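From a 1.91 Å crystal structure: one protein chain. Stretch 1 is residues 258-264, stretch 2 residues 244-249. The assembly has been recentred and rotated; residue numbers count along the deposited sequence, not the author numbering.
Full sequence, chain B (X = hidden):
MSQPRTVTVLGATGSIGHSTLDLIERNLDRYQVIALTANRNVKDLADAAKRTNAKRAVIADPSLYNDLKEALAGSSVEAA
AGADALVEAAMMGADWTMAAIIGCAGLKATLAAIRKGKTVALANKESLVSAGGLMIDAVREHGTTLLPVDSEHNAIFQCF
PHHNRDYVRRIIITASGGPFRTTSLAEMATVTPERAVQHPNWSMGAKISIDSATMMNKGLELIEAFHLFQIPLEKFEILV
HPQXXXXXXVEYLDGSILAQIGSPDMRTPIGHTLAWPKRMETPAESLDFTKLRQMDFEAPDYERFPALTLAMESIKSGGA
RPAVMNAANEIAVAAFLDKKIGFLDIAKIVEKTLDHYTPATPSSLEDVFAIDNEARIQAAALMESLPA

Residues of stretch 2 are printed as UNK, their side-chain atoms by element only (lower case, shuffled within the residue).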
# COMPACT_ATOMS: atom_id res chain seq x y z
N LEU B 258 1.62 -3.91 2.45
CA LEU B 258 1.27 -2.68 1.75
C LEU B 258 2.01 -2.71 0.43
O LEU B 258 3.20 -3.01 0.39
CB LEU B 258 1.68 -1.45 2.57
CG LEU B 258 0.95 -1.30 3.91
CD1 LEU B 258 1.38 0.00 4.59
CD2 LEU B 258 -0.55 -1.31 3.66
N ALA B 259 1.31 -2.42 -0.65
CA ALA B 259 1.92 -2.44 -1.96
C ALA B 259 1.64 -1.14 -2.70
O ALA B 259 0.64 -0.47 -2.43
CB ALA B 259 1.39 -3.62 -2.77
N GLN B 260 2.53 -0.77 -3.61
CA GLN B 260 2.33 0.42 -4.41
C GLN B 260 2.12 -0.13 -5.81
O GLN B 260 2.92 -0.93 -6.30
CB GLN B 260 3.54 1.35 -4.35
CG GLN B 260 3.26 2.76 -4.89
CD GLN B 260 3.38 2.86 -6.40
OE1 GLN B 260 3.00 3.87 -7.01
NE2 GLN B 260 3.93 1.83 -7.03
N ILE B 261 1.01 0.27 -6.42
CA ILE B 261 0.64 -0.20 -7.75
C ILE B 261 0.34 0.98 -8.66
O ILE B 261 -0.04 2.05 -8.19
CB ILE B 261 -0.63 -1.09 -7.65
CG1 ILE B 261 -0.43 -2.16 -6.57
CG2 ILE B 261 -0.94 -1.74 -8.99
CD1 ILE B 261 -1.65 -3.01 -6.29
N GLY B 262 0.51 0.81 -9.96
CA GLY B 262 0.19 1.90 -10.87
C GLY B 262 0.69 1.72 -12.28
O GLY B 262 1.28 0.69 -12.61
N SER B 263 0.43 2.71 -13.12
CA SER B 263 0.90 2.69 -14.50
C SER B 263 2.41 2.90 -14.42
O SER B 263 2.94 3.19 -13.34
CB SER B 263 0.25 3.84 -15.29
OG SER B 263 0.41 5.07 -14.60
N PRO B 264 3.13 2.74 -15.54
CA PRO B 264 4.59 2.92 -15.52
C PRO B 264 5.12 4.35 -15.59
O PRO B 264 6.33 4.57 -15.53
CB PRO B 264 5.03 2.08 -16.72
CG PRO B 264 3.90 2.25 -17.68
CD PRO B 264 2.69 2.11 -16.80
N UNK B 244 4.59 -6.22 -13.90
CA UNK B 244 5.26 -5.08 -13.28
C UNK B 244 4.30 -3.95 -12.92
O UNK B 244 4.65 -2.77 -13.05
c UNK B 244 6.36 -4.53 -14.20
o UNK B 244 7.38 -5.49 -14.40
N UNK B 245 3.09 -4.29 -12.49
CA UNK B 245 2.12 -3.26 -12.10
C UNK B 245 2.26 -3.04 -10.60
O UNK B 245 2.10 -1.92 -10.11
c UNK B 245 0.67 -3.65 -12.47
c UNK B 245 0.40 -5.10 -12.15
c UNK B 245 0.45 -3.39 -13.96
N UNK B 246 2.54 -4.11 -9.86
CA UNK B 246 2.79 -3.97 -8.43
C UNK B 246 4.28 -3.65 -8.48
O UNK B 246 5.10 -4.47 -8.92
c UNK B 246 3.10 -5.14 -6.23
c UNK B 246 2.55 -5.27 -7.65
c UNK B 246 1.05 -5.58 -7.63
c UNK B 246 0.66 -6.79 -6.81
N UNK B 247 4.63 -2.44 -8.05
CA UNK B 247 6.00 -1.96 -8.11
C UNK B 247 6.93 -2.40 -6.97
O UNK B 247 8.14 -2.22 -7.08
c UNK B 247 5.97 -0.44 -8.27
c UNK B 247 3.92 1.21 -10.79
n UNK B 247 4.42 1.08 -9.57
c UNK B 247 5.26 -0.01 -9.52
n UNK B 247 4.42 0.24 -11.54
c UNK B 247 5.26 -0.53 -10.77
N UNK B 248 6.35 -2.97 -5.92
CA UNK B 248 7.05 -3.53 -4.75
C UNK B 248 6.16 -3.51 -3.52
O UNK B 248 5.13 -2.84 -3.49
c UNK B 248 8.38 -2.82 -4.47
o UNK B 248 9.40 -3.37 -5.29
N UNK B 249 6.55 -4.25 -2.48
CA UNK B 249 5.71 -4.33 -1.30
C UNK B 249 6.48 -4.44 0.01
O UNK B 249 7.67 -4.75 0.03
s UNK B 249 3.08 -7.18 -2.90
c UNK B 249 4.79 -5.55 -1.42
c UNK B 249 4.13 -5.70 -2.79
c UNK B 249 4.17 -8.31 -3.73
O HOH W 1 3.33 0.04 -14.22

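Position 244 carries two side-chain atoms, one carbon followed by one oxygen. The oxygen lies about 1.4 Å from the carbon, a single C-O bond, and neither atom touches stretch 1; the closest approach is CB of 244 to CB of Pro-264, 7.2 Å. A lone hydroxymethyl group identifies Ser-244.

Position 245 has three carbons, one of which bears the other two: a fork at CB with two one-carbon arms and no further atoms. CB of 245 lies 4.3 Å from CG2 of Ile-261, an apolar contact. The three-carbon fork identifies Val-245. Its backbone does more: Gly-262 N donates to Val-245 O at 3.2 Å (151° at the hydrogen), and Ile-261 CA approaches the same oxygen at 3.3 Å in a CA-H...O contact.

Position 246 has four carbons, forked at the first, with one arm two carbons long. The inner carbon of the long arm lies 3.9 Å from Ile-261 CG1, and the one-carbon arm lies 4.1 Å from Ala-259 CB. The alternative four-carbon side chain, leucine, forks one atom later, so the branch point decides for Ile-246, and the two contact atoms are its CG1 and CG2. The CA atoms of Ile-246 and Ile-261 are 4.4 Å apart, as expected for an antiparallel non-hydrogen-bonded pair.

Position 247 shows one carbon followed by a five-membered ring of three carbons and two nitrogens. The CA-to-CB bond points toward stretch 1. One ring nitrogen lies 2.7 Å from Gln-260 NE2, and the carbon between the nitrogens lies 3.4 Å from Ser-263 O, both partners at the ring edge near its plane. The ring is an imidazole, hence His-247; the nitrogen is ND1, which accepts from Gln-260 NE2 (152°), and the carbon is CE1. In the backbone, His-247 N donates to Gln-260 O at 2.9 Å.

Position 248 again has one carbon and one oxygen, and its CB comes no nearer to stretch 1 than 6.1 Å, to Gln-260 O. This is Ser-248, whose OG donates to the O of His-247 at a very short 2.5 Å. Its contribution across the strands is its carbonyl: Gln-260 N donates to Ser-248 O in a weak bond of 3.3 Å.

Position 249 is an unbranched chain of two carbons, a sulfur and a terminal carbon. The second carbon packs on Ala-259 CB at 3.4 Å, while the end of the chain leads away from stretch 1. Only methionine provides this chain, so the residue is Met-249 and the contact atom its CG.

The contact combines two antiparallel strands, their directions 158° apart, with a histidine anchor. Ala-259, Ile-261, Ile-246 and Met-249 share one apolar face, while backbone bonds hold the strands together. Beyond the strand pairing, the imidazole reaches the Gln-260 amide, and water 1 extends the link, lying 2.9 Å from His-247 NE2 and donating to Gly-262 O at 2.7 Å. Gly-262 suits this site: at its phi/psi of 167/-179, a CB would jam against the preceding carbonyl oxygen. Together the stretches bury 428 Å².

Stretch 2 (244-249) SVIHSM
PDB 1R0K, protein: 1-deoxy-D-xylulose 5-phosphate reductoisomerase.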